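Local atomic coordinates of Rep protein (Adeno-associated virus - 5, PDB entry 1M55), a protein that probably nicks viral DNA at the replication origin through its metal-dependent endonuclease domain, as in the Rep proteins of rolling-circle replication. Residues Val9-Asp14 with Phe88-Leu93; Gln33-Pro38 with Gln52-Asp57; Phe81-Glu86 with Glu161-Trp166. One frame throughout, in Å; residues are numbered along the deposited sequence.

Interaction 1 (Val9-Asp14 with Phe88-Leu93). With ZN (zinc ion), chain C.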
loop_
_atom_site.group_PDB
_atom_site.type_symbol
_atom_site.label_atom_id
_atom_site.label_comp_id
_atom_site.label_asym_id
_atom_site.label_seq_id
_atom_site.Cartn_x
_atom_site.Cartn_y
_atom_site.Cartn_z
ATOM N N VAL A 9 -2.955 -4.874 1.643
ATOM C CA VAL A 9 -2.360 -5.977 0.911
ATOM C C VAL A 9 -1.129 -6.500 1.645
ATOM O O VAL A 9 -0.172 -5.758 1.880
ATOM C CB VAL A 9 -1.944 -5.558 -0.524
ATOM C CG1 VAL A 9 -1.348 -6.752 -1.271
ATOM C CG2 VAL A 9 -3.138 -5.008 -1.287
ATOM N N ARG A 10 -1.182 -7.760 2.060
ATOM C CA ARG A 10 -0.051 -8.391 2.728
ATOM C C ARG A 10 0.898 -8.799 1.609
ATOM O O ARG A 10 0.486 -9.429 0.635
ATOM C CB ARG A 10 -0.523 -9.586 3.551
ATOM C CG ARG A 10 -1.291 -9.150 4.788
ATOM C CD ARG A 10 -1.930 -10.313 5.503
ATOM N NE ARG A 10 -2.453 -9.900 6.801
ATOM C CZ ARG A 10 -3.238 -10.653 7.564
ATOM N NH1 ARG A 10 -3.600 -11.864 7.162
ATOM N NH2 ARG A 10 -3.648 -10.199 8.740
ATOM N N VAL A 11 2.152 -8.389 1.733
ATOM C CA VAL A 11 3.169 -8.636 0.711
ATOM C C VAL A 11 3.882 -9.990 0.795
ATOM O O VAL A 11 4.644 -10.246 1.730
ATOM C CB VAL A 11 4.219 -7.486 0.717
ATOM C CG1 VAL A 11 5.296 -7.723 -0.327
ATOM C CG2 VAL A 11 3.527 -6.157 0.460
ATOM N N PRO A 12 3.652 -10.867 -0.201
ATOM C CA PRO A 12 4.275 -12.194 -0.242
ATOM C C PRO A 12 5.713 -12.069 -0.757
ATOM O O PRO A 12 5.967 -11.315 -1.696
ATOM C CB PRO A 12 3.407 -12.952 -1.259
ATOM C CG PRO A 12 2.155 -12.095 -1.423
ATOM C CD PRO A 12 2.704 -10.714 -1.314
ATOM N N PHE A 13 6.641 -12.816 -0.166
ATOM C CA PHE A 13 8.040 -12.762 -0.597
ATOM C C PHE A 13 8.833 -14.040 -0.302
ATOM O O PHE A 13 9.869 -14.290 -0.914
ATOM C CB PHE A 13 8.752 -11.566 0.056
ATOM C CG PHE A 13 8.934 -11.701 1.545
ATOM C CD1 PHE A 13 10.047 -12.354 2.072
ATOM C CD2 PHE A 13 7.983 -11.195 2.421
ATOM C CE1 PHE A 13 10.207 -12.504 3.446
ATOM C CE2 PHE A 13 8.134 -11.338 3.796
ATOM C CZ PHE A 13 9.248 -11.994 4.309
ATOM N N ASP A 14 8.362 -14.823 0.663
ATOM C CA ASP A 14 9.034 -16.056 1.076
ATOM C C ASP A 14 8.613 -17.201 0.160
ATOM O O ASP A 14 7.444 -17.592 0.162
ATOM C CB ASP A 14 8.638 -16.360 2.525
ATOM C CG ASP A 14 9.549 -17.366 3.192
ATOM O OD1 ASP A 14 10.151 -17.010 4.222
ATOM O OD2 ASP A 14 9.643 -18.514 2.721
ATOM N N PHE A 88 4.567 -7.864 6.142
ATOM C CA PHE A 88 4.906 -6.611 5.487
ATOM C C PHE A 88 3.572 -6.379 4.778
ATOM O O PHE A 88 2.973 -7.325 4.246
ATOM C CB PHE A 88 6.008 -6.814 4.452
ATOM C CG PHE A 88 7.381 -6.875 5.040
ATOM C CD1 PHE A 88 7.903 -8.079 5.503
ATOM C CD2 PHE A 88 8.156 -5.722 5.137
ATOM C CE1 PHE A 88 9.181 -8.133 6.054
ATOM C CE2 PHE A 88 9.437 -5.763 5.685
ATOM C CZ PHE A 88 9.951 -6.973 6.145
ATOM N N HIS A 89 3.074 -5.152 4.787
ATOM C CA HIS A 89 1.786 -4.905 4.160
ATOM C C HIS A 89 1.642 -3.479 3.683
ATOM O O HIS A 89 2.377 -2.587 4.114
ATOM C CB HIS A 89 0.650 -5.247 5.137
ATOM C CG HIS A 89 0.698 -4.464 6.411
ATOM N ND1 HIS A 89 1.526 -4.764 7.472
ATOM C CD2 HIS A 89 0.043 -3.329 6.764
ATOM C CE1 HIS A 89 1.360 -3.820 8.407
ATOM N NE2 HIS A 89 0.469 -2.930 8.019
ATOM N N LEU A 90 0.688 -3.280 2.786
ATOM C CA LEU A 90 0.410 -1.971 2.221
ATOM C C LEU A 90 -0.965 -1.466 2.624
ATOM O O LEU A 90 -1.952 -2.201 2.516
ATOM C CB LEU A 90 0.429 -2.045 0.688
ATOM C CG LEU A 90 1.745 -2.315 -0.040
ATOM C CD1 LEU A 90 1.456 -2.904 -1.412
ATOM C CD2 LEU A 90 2.552 -1.031 -0.143
ATOM N N HIS A 91 -1.015 -0.244 3.150
ATOM C CA HIS A 91 -2.288 0.398 3.458
ATOM C C HIS A 91 -2.521 1.141 2.153
ATOM O O HIS A 91 -1.790 2.084 1.828
ATOM C CB HIS A 91 -2.163 1.403 4.603
ATOM C CG HIS A 91 -2.078 0.764 5.950
ATOM N ND1 HIS A 91 -3.158 0.578 6.784
ATOM C CD2 HIS A 91 -1.011 0.242 6.603
ATOM C CE1 HIS A 91 -2.726 -0.037 7.892
ATOM N NE2 HIS A 91 -1.431 -0.260 7.827
ATOM N N THR A 92 -3.480 0.664 1.373
ATOM C CA THR A 92 -3.773 1.252 0.078
ATOM C C THR A 92 -5.044 2.095 0.110
ATOM O O THR A 92 -6.155 1.556 0.101
ATOM C CB THR A 92 -3.892 0.134 -0.984
ATOM O OG1 THR A 92 -2.838 -0.820 -0.780
ATOM C CG2 THR A 92 -3.779 0.703 -2.388
ATOM N N LEU A 93 -4.873 3.412 0.208
ATOM C CA LEU A 93 -6.007 4.330 0.222
ATOM C C LEU A 93 -6.205 4.866 -1.187
ATOM O O LEU A 93 -5.304 5.495 -1.753
ATOM C CB LEU A 93 -5.756 5.506 1.168
ATOM C CG LEU A 93 -5.669 5.258 2.672
ATOM C CD1 LEU A 93 -5.372 6.580 3.373
ATOM C CD2 LEU A 93 -6.969 4.669 3.175
HETATM ZN ZN ZN C . -0.152 -1.245 9.011
HETATM O O HOH W 1 4.966 -10.295 4.658
#
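Val9 O is held by Leu90 N at 2.8 Å and approached by His89 CA in a C-H...O contact at 3.1 Å; the N-H...O bond ties the end of strand 3-10 to the metal-binding strand 88-95. The latter carries the His-hydrophobic-His signature of HUH endonucleases: His89 and His91 point to one face of the antiparallel sheet, and Leu90 between them to the other. Val9 N returns a bond to Leu90 O, completing a hydrogen-bonded pair, and Arg10 faces His89 as the non-hydrogen-bonded pair beside it. Val11 N then reaches Phe88 O at 2.8 Å, nearly straight at 168°. On the face bearing Leu90, Val11 CB packs against Phe88 CB while CG2 leans toward Leu90 CG, and Phe81 and Val55 close in around them. Farther along, the Phe13 and Phe88 rings stand with their planes at 90°, obliquely placed, CE2 of Phe13 lying 3.7 Å from CD1 of Phe88. On the opposite face, His89 CG sits between the backbone N and the carbonyl carbon (chi1 59°), and the ring leads away from strand 3-10. Its ND1 is hydrogen-bonded to Tyr87 O, which probably helps set the ring's rotation, and its NE2, like that of His91, binds the zinc ion at 2.0 Å; Glu82 is the third protein ligand. Where the strands separate, a water bridges the backbones, donating to Val11 O at 2.9 Å and accepting from Phe88 N.

Interaction 2 (Gln33-Pro38 with Gln52-Asp57)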
loop_
_atom_site.group_PDB
_atom_site.type_symbol
_atom_site.label_atom_id
_atom_site.label_comp_id
_atom_site.label_asym_id
_atom_site.label_seq_id
_atom_site.Cartn_x
_atom_site.Cartn_y
_atom_site.Cartn_z
ATOM N N GLN A 33 17.083 -5.679 -7.314
ATOM C CA GLN A 33 16.626 -4.295 -7.371
ATOM C C GLN A 33 17.256 -3.416 -6.289
ATOM O O GLN A 33 17.092 -3.668 -5.095
ATOM C CB GLN A 33 15.101 -4.240 -7.269
ATOM C CG GLN A 33 14.519 -2.836 -7.290
ATOM C CD GLN A 33 14.710 -2.153 -8.619
ATOM O OE1 GLN A 33 14.219 -2.626 -9.640
ATOM N NE2 GLN A 33 15.424 -1.037 -8.619
ATOM N N ILE A 34 17.955 -2.367 -6.709
ATOM C CA ILE A 34 18.593 -1.445 -5.771
ATOM C C ILE A 34 17.702 -0.215 -5.605
ATOM O O ILE A 34 17.239 0.363 -6.593
ATOM C CB ILE A 34 19.978 -0.960 -6.288
ATOM C CG1 ILE A 34 20.879 -2.148 -6.632
ATOM C CG2 ILE A 34 20.648 -0.067 -5.243
ATOM C CD1 ILE A 34 21.333 -2.953 -5.444
ATOM N N TRP A 35 17.440 0.161 -4.359
ATOM C CA TRP A 35 16.628 1.334 -4.065
ATOM C C TRP A 35 17.514 2.431 -3.499
ATOM O O TRP A 35 18.502 2.146 -2.820
ATOM C CB TRP A 35 15.534 1.002 -3.045
ATOM C CG TRP A 35 14.403 0.218 -3.617
ATOM C CD1 TRP A 35 14.358 -1.131 -3.826
ATOM C CD2 TRP A 35 13.149 0.739 -4.073
ATOM N NE1 TRP A 35 13.155 -1.480 -4.386
ATOM C CE2 TRP A 35 12.392 -0.353 -4.549
ATOM C CE3 TRP A 35 12.588 2.027 -4.122
ATOM C CZ2 TRP A 35 11.104 -0.202 -5.072
ATOM C CZ3 TRP A 35 11.304 2.180 -4.641
ATOM C CH2 TRP A 35 10.578 1.069 -5.107
ATOM N N GLU A 36 17.167 3.677 -3.796
ATOM C CA GLU A 36 17.905 4.830 -3.295
ATOM C C GLU A 36 16.884 5.823 -2.763
ATOM O O GLU A 36 15.770 5.921 -3.287
ATOM C CB GLU A 36 18.727 5.493 -4.401
ATOM C CG GLU A 36 19.881 4.645 -4.919
ATOM C CD GLU A 36 20.773 5.389 -5.903
ATOM O OE1 GLU A 36 21.948 4.987 -6.057
ATOM O OE2 GLU A 36 20.306 6.372 -6.522
ATOM N N LEU A 37 17.243 6.520 -1.697
ATOM C CA LEU A 37 16.355 7.507 -1.108
ATOM C C LEU A 37 16.398 8.777 -1.941
ATOM O O LEU A 37 17.458 9.154 -2.438
ATOM C CB LEU A 37 16.808 7.842 0.315
ATOM C CG LEU A 37 16.737 6.753 1.377
ATOM C CD1 LEU A 37 17.509 7.206 2.603
ATOM C CD2 LEU A 37 15.290 6.447 1.725
ATOM N N PRO A 38 15.242 9.421 -2.157
ATOM C CA PRO A 38 15.209 10.662 -2.940
ATOM C C PRO A 38 15.941 11.729 -2.113
ATOM O O PRO A 38 16.012 11.627 -0.884
ATOM C CB PRO A 38 13.710 10.969 -3.022
ATOM C CG PRO A 38 13.075 9.625 -2.919
ATOM C CD PRO A 38 13.878 8.968 -1.836
ATOM N N GLN A 52 11.507 -6.783 -0.074
ATOM C CA GLN A 52 10.076 -6.658 0.176
ATOM C C GLN A 52 9.525 -5.386 -0.470
ATOM O O GLN A 52 8.422 -5.390 -1.020
ATOM C CB GLN A 52 9.787 -6.668 1.679
ATOM C CG GLN A 52 9.941 -8.039 2.340
ATOM C CD GLN A 52 11.376 -8.393 2.710
ATOM O OE1 GLN A 52 12.308 -7.620 2.487
ATOM N NE2 GLN A 52 11.552 -9.572 3.288
ATOM N N LEU A 53 10.294 -4.302 -0.411
ATOM C CA LEU A 53 9.880 -3.038 -1.016
ATOM C C LEU A 53 9.731 -3.201 -2.533
ATOM O O LEU A 53 8.823 -2.633 -3.144
ATOM C CB LEU A 53 10.892 -1.937 -0.699
ATOM C CG LEU A 53 10.676 -0.569 -1.351
ATOM C CD1 LEU A 53 9.287 -0.015 -1.035
ATOM C CD2 LEU A 53 11.766 0.382 -0.876
ATOM N N THR A 54 10.617 -3.989 -3.130
ATOM C CA THR A 54 10.574 -4.235 -4.566
ATOM C C THR A 54 9.245 -4.890 -4.950
ATOM O O THR A 54 8.595 -4.474 -5.917
ATOM C CB THR A 54 11.781 -5.100 -5.005
ATOM O OG1 THR A 54 12.991 -4.365 -4.765
ATOM C CG2 THR A 54 11.691 -5.462 -6.482
ATOM N N VAL A 55 8.821 -5.885 -4.178
ATOM C CA VAL A 55 7.547 -6.552 -4.445
ATOM C C VAL A 55 6.404 -5.568 -4.191
ATOM O O VAL A 55 5.472 -5.463 -4.993
ATOM C CB VAL A 55 7.329 -7.779 -3.522
ATOM C CG1 VAL A 55 6.005 -8.456 -3.855
ATOM C CG2 VAL A 55 8.458 -8.763 -3.676
ATOM N N ALA A 56 6.504 -4.835 -3.085
ATOM C CA ALA A 56 5.483 -3.868 -2.692
ATOM C C ALA A 56 5.208 -2.804 -3.753
ATOM O O ALA A 56 4.047 -2.517 -4.059
ATOM C CB ALA A 56 5.866 -3.208 -1.379
ATOM N N ASP A 57 6.262 -2.228 -4.325
ATOM C CA ASP A 57 6.065 -1.198 -5.341
ATOM C C ASP A 57 5.379 -1.753 -6.579
ATOM O O ASP A 57 4.536 -1.078 -7.177
ATOM C CB ASP A 57 7.382 -0.532 -5.744
ATOM C CG ASP A 57 7.169 0.675 -6.653
ATOM O OD1 ASP A 57 6.469 1.626 -6.238
ATOM O OD2 ASP A 57 7.679 0.663 -7.790
#
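Gln33, just past the end of helix 24-32, sets its CB and CG each 3.3 Å from Thr54 OG1 on helix 50-71, while Thr54 CG2 touches the same CB. Its CG is anti to the backbone N (chi1 179°) and the chain bends at the next bond; the amide then turns back to its own loop, where NE2 bonds Ile34 O at 3.1 Å from above the carbonyl plane. Trp35 carries most of the contact. Its indole NE1 donates to Thr54 OG1 at 2.9 Å, with the oxygen close to the ring plane and the N-H...O angle 158°. The same hydroxyl is also bonded to Gln50 O, one turn earlier in the helix, so two partners fix its position. Leu53 covers one face of the indole: CD2 makes a CH-pi contact 3.7 Å from the centroid of the five-membered ring, and CG lies 3.6 Å from CE2. At the far edge of the indole, Asp57 CB is 3.6 Å from CH2, the carboxylate plane nearly perpendicular to the ring; the carboxylate oxygens, OD1 and OD2, form salt bridges with Arg60 and Arg61. Gln50 OE1 accepts from Trp35 N, and the Trp164 ring meets the indole edge-to-face. Here the loop after helix 24-32 is pinned, mainly by one tryptophan, to a helix that packs on the central antiparallel sheet of the Rep nuclease domain.

Interaction 3 (Phe81-Glu86 with Glu161-Trp166). With ZN (zinc ion), chain C.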
loop_
_atom_site.group_PDB
_atom_site.type_symbol
_atom_site.label_atom_id
_atom_site.label_comp_id
_atom_site.label_asym_id
_atom_site.label_seq_id
_atom_site.Cartn_x
_atom_site.Cartn_y
_atom_site.Cartn_z
ATOM N N PHE A 81 3.701 1.540 2.877
ATOM C CA PHE A 81 4.272 0.207 3.053
ATOM C C PHE A 81 4.828 0.114 4.477
ATOM O O PHE A 81 5.632 0.956 4.899
ATOM C CB PHE A 81 5.386 -0.021 2.022
ATOM C CG PHE A 81 5.975 -1.405 2.051
ATOM C CD1 PHE A 81 7.350 -1.588 1.947
ATOM C CD2 PHE A 81 5.159 -2.525 2.196
ATOM C CE1 PHE A 81 7.906 -2.868 1.992
ATOM C CE2 PHE A 81 5.709 -3.808 2.241
ATOM C CZ PHE A 81 7.084 -3.976 2.140
ATOM N N GLU A 82 4.408 -0.917 5.204
ATOM C CA GLU A 82 4.833 -1.108 6.586
ATOM C C GLU A 82 5.307 -2.522 6.893
ATOM O O GLU A 82 4.929 -3.486 6.222
ATOM C CB GLU A 82 3.677 -0.784 7.542
ATOM C CG GLU A 82 3.197 0.657 7.506
ATOM C CD GLU A 82 1.963 0.889 8.358
ATOM O OE1 GLU A 82 1.532 -0.036 9.078
ATOM O OE2 GLU A 82 1.415 2.004 8.308
ATOM N N LYS A 83 6.133 -2.622 7.927
ATOM C CA LYS A 83 6.646 -3.896 8.409
ATOM C C LYS A 83 5.852 -4.130 9.696
ATOM O O LYS A 83 6.145 -3.530 10.734
ATOM C CB LYS A 83 8.141 -3.780 8.712
ATOM C CG LYS A 83 8.791 -5.057 9.208
ATOM C CD LYS A 83 10.287 -4.845 9.425
ATOM C CE LYS A 83 11.020 -6.166 9.644
ATOM N NZ LYS A 83 10.536 -6.892 10.852
ATOM N N GLY A 84 4.779 -4.907 9.589
ATOM C CA GLY A 84 3.951 -5.190 10.745
ATOM C C GLY A 84 4.542 -6.266 11.632
ATOM O O GLY A 84 5.633 -6.780 11.363
ATOM N N SER A 85 3.817 -6.627 12.685
ATOM C CA SER A 85 4.288 -7.657 13.602
ATOM C C SER A 85 4.323 -9.029 12.925
ATOM O O SER A 85 5.210 -9.840 13.201
ATOM C CB SER A 85 3.397 -7.701 14.843
ATOM O OG SER A 85 2.031 -7.636 14.469
ATOM N N GLU A 86 3.363 -9.276 12.032
ATOM C CA GLU A 86 3.271 -10.546 11.315
ATOM C C GLU A 86 3.593 -10.472 9.827
ATOM O O GLU A 86 4.142 -11.420 9.265
ATOM C CB GLU A 86 1.868 -11.157 11.460
ATOM C CG GLU A 86 1.623 -11.975 12.722
ATOM C CD GLU A 86 1.563 -11.122 13.973
ATOM O OE1 GLU A 86 0.560 -10.400 14.158
ATOM O OE2 GLU A 86 2.525 -11.172 14.768
ATOM N N GLU A 161 8.768 0.354 11.383
ATOM C CA GLU A 161 7.401 0.025 10.970
ATOM C C GLU A 161 7.136 0.682 9.616
ATOM O O GLU A 161 6.632 0.042 8.693
ATOM C CB GLU A 161 6.357 0.498 11.982
ATOM C CG GLU A 161 4.943 0.103 11.558
ATOM C CD GLU A 161 3.860 0.531 12.526
ATOM O OE1 GLU A 161 4.179 1.054 13.614
ATOM O OE2 GLU A 161 2.675 0.339 12.190
ATOM N N LEU A 162 7.453 1.967 9.513
ATOM C CA LEU A 162 7.295 2.689 8.256
ATOM C C LEU A 162 8.433 2.226 7.356
ATOM O O LEU A 162 9.602 2.296 7.743
ATOM C CB LEU A 162 7.406 4.203 8.476
ATOM C CG LEU A 162 7.518 5.061 7.211
ATOM C CD1 LEU A 162 6.266 4.902 6.367
ATOM C CD2 LEU A 162 7.736 6.518 7.577
ATOM N N GLN A 163 8.087 1.725 6.176
ATOM C CA GLN A 163 9.082 1.257 5.220
ATOM C C GLN A 163 9.185 2.194 4.017
ATOM O O GLN A 163 10.287 2.502 3.562
ATOM C CB GLN A 163 8.748 -0.162 4.763
ATOM C CG GLN A 163 8.962 -1.232 5.827
ATOM C CD GLN A 163 10.422 -1.604 5.991
ATOM O OE1 GLN A 163 11.122 -1.856 5.008
ATOM N NE2 GLN A 163 10.888 -1.656 7.230
ATOM N N TRP A 164 8.042 2.675 3.531
ATOM C CA TRP A 164 8.008 3.571 2.375
ATOM C C TRP A 164 6.575 4.058 2.190
ATOM O O TRP A 164 5.652 3.526 2.802
ATOM C CB TRP A 164 8.440 2.802 1.119
ATOM C CG TRP A 164 9.074 3.635 0.039
ATOM C CD1 TRP A 164 8.449 4.213 -1.025
ATOM C CD2 TRP A 164 10.470 3.914 -0.113
ATOM N NE1 TRP A 164 9.372 4.829 -1.839
ATOM C CE2 TRP A 164 10.620 4.661 -1.303
ATOM C CE3 TRP A 164 11.611 3.601 0.635
ATOM C CZ2 TRP A 164 11.866 5.099 -1.762
ATOM C CZ3 TRP A 164 12.853 4.039 0.179
ATOM C CH2 TRP A 164 12.968 4.780 -1.010
ATOM N N ALA A 165 6.388 5.069 1.347
ATOM C CA ALA A 165 5.053 5.581 1.070
ATOM C C ALA A 165 5.063 6.309 -0.266
ATOM O O ALA A 165 6.106 6.800 -0.702
ATOM C CB ALA A 165 4.571 6.509 2.191
ATOM N N TRP A 166 3.902 6.348 -0.912
ATOM C CA TRP A 166 3.736 6.996 -2.211
ATOM C C TRP A 166 2.388 7.703 -2.216
ATOM O O TRP A 166 1.436 7.248 -1.579
ATOM C CB TRP A 166 3.694 5.958 -3.343
ATOM C CG TRP A 166 4.840 4.993 -3.431
ATOM C CD1 TRP A 166 5.904 5.062 -4.290
ATOM C CD2 TRP A 166 4.968 3.742 -2.738
ATOM N NE1 TRP A 166 6.672 3.925 -4.185
ATOM C CE2 TRP A 166 6.121 3.099 -3.241
ATOM C CE3 TRP A 166 4.211 3.100 -1.746
ATOM C CZ2 TRP A 166 6.538 1.840 -2.789
ATOM C CZ3 TRP A 166 4.624 1.849 -1.297
ATOM C CH2 TRP A 166 5.777 1.232 -1.820
HETATM ZN ZN ZN C . -0.152 -1.245 9.011
#
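A classic beta bulge joins strand 77-83 to strand 162-167, with Gln163 and Trp164 both facing Phe81, next to Glu82, a ligand of the zinc site in this HUH-type nuclease sheet. Phe81 O accepts hydrogen bonds from two amides, Gln163 N at 2.9 Å and the longer Trp164 N at 3.3 Å, both approaching from the same face of its carbonyl plane. Phe81 N donates in turn to Trp164 O. The bulge shifts the register by one residue, so that Glu82 pairs with Leu162, and Lys83 N reaches Glu161 O at 2.8 Å, lying in the carbonyl plane on a lone pair. On one side of the sheet the Phe81 ring, its CG anti to the backbone N (chi1 -176°), meets Gln163 CB with CD1 at 3.5 Å. Trp166 CZ3 touches Phe81 CB, and Ala56 and Gln52 of helix 50-71 also pack against Phe81. The Gln163 side chain crosses Lys83 at a slant, CG and NE2 both near Lys83 CB; its amide is held on both ends, NE2 by Pro160 O and Leu47 O, OE1 by Glu49 N. On the other side, the side chains of Glu82 and Glu161 lie side by side, pointing the same way, but their carboxylate planes are turned 87° apart. Their near oxygens, Glu82 OE1 and Glu161 OE2, are both acceptors 3.3 Å apart and make no bond to each other. Lys157 NZ forms salt bridges with OE2 of both and probably offsets their repulsion. Gln80 NE2 hydrogen-bonds Glu82 OE2, a second-shell contact that probably helps to orient the carboxylate. Glu82 OE1 binds the zinc ion at 2.1 Å, whereas OE2 stays 3.7 Å from the metal.

How the interactions relate
Interactions 1 and 3 belong to one antiparallel sheet: strand 88-95 of interaction 1 and strand 77-83 of interaction 3 are neighbours in it, and they share the zinc ion, with two histidines supplied by interaction 1 and a glutamate by interaction 3. Both rest on backbone bonds, regular in interaction 1 and bulged in interaction 3. Interaction 2 lies farther from the centre of the chain and relies on side chains, a tryptophan on a helix. That helix also backs the sheet: Leu53 touches Phe81 and, through CD2, Trp164 CE3, and Gln52 packs against Phe13. Interactions 2 and 3 are buried, whereas interaction 1 is partly so.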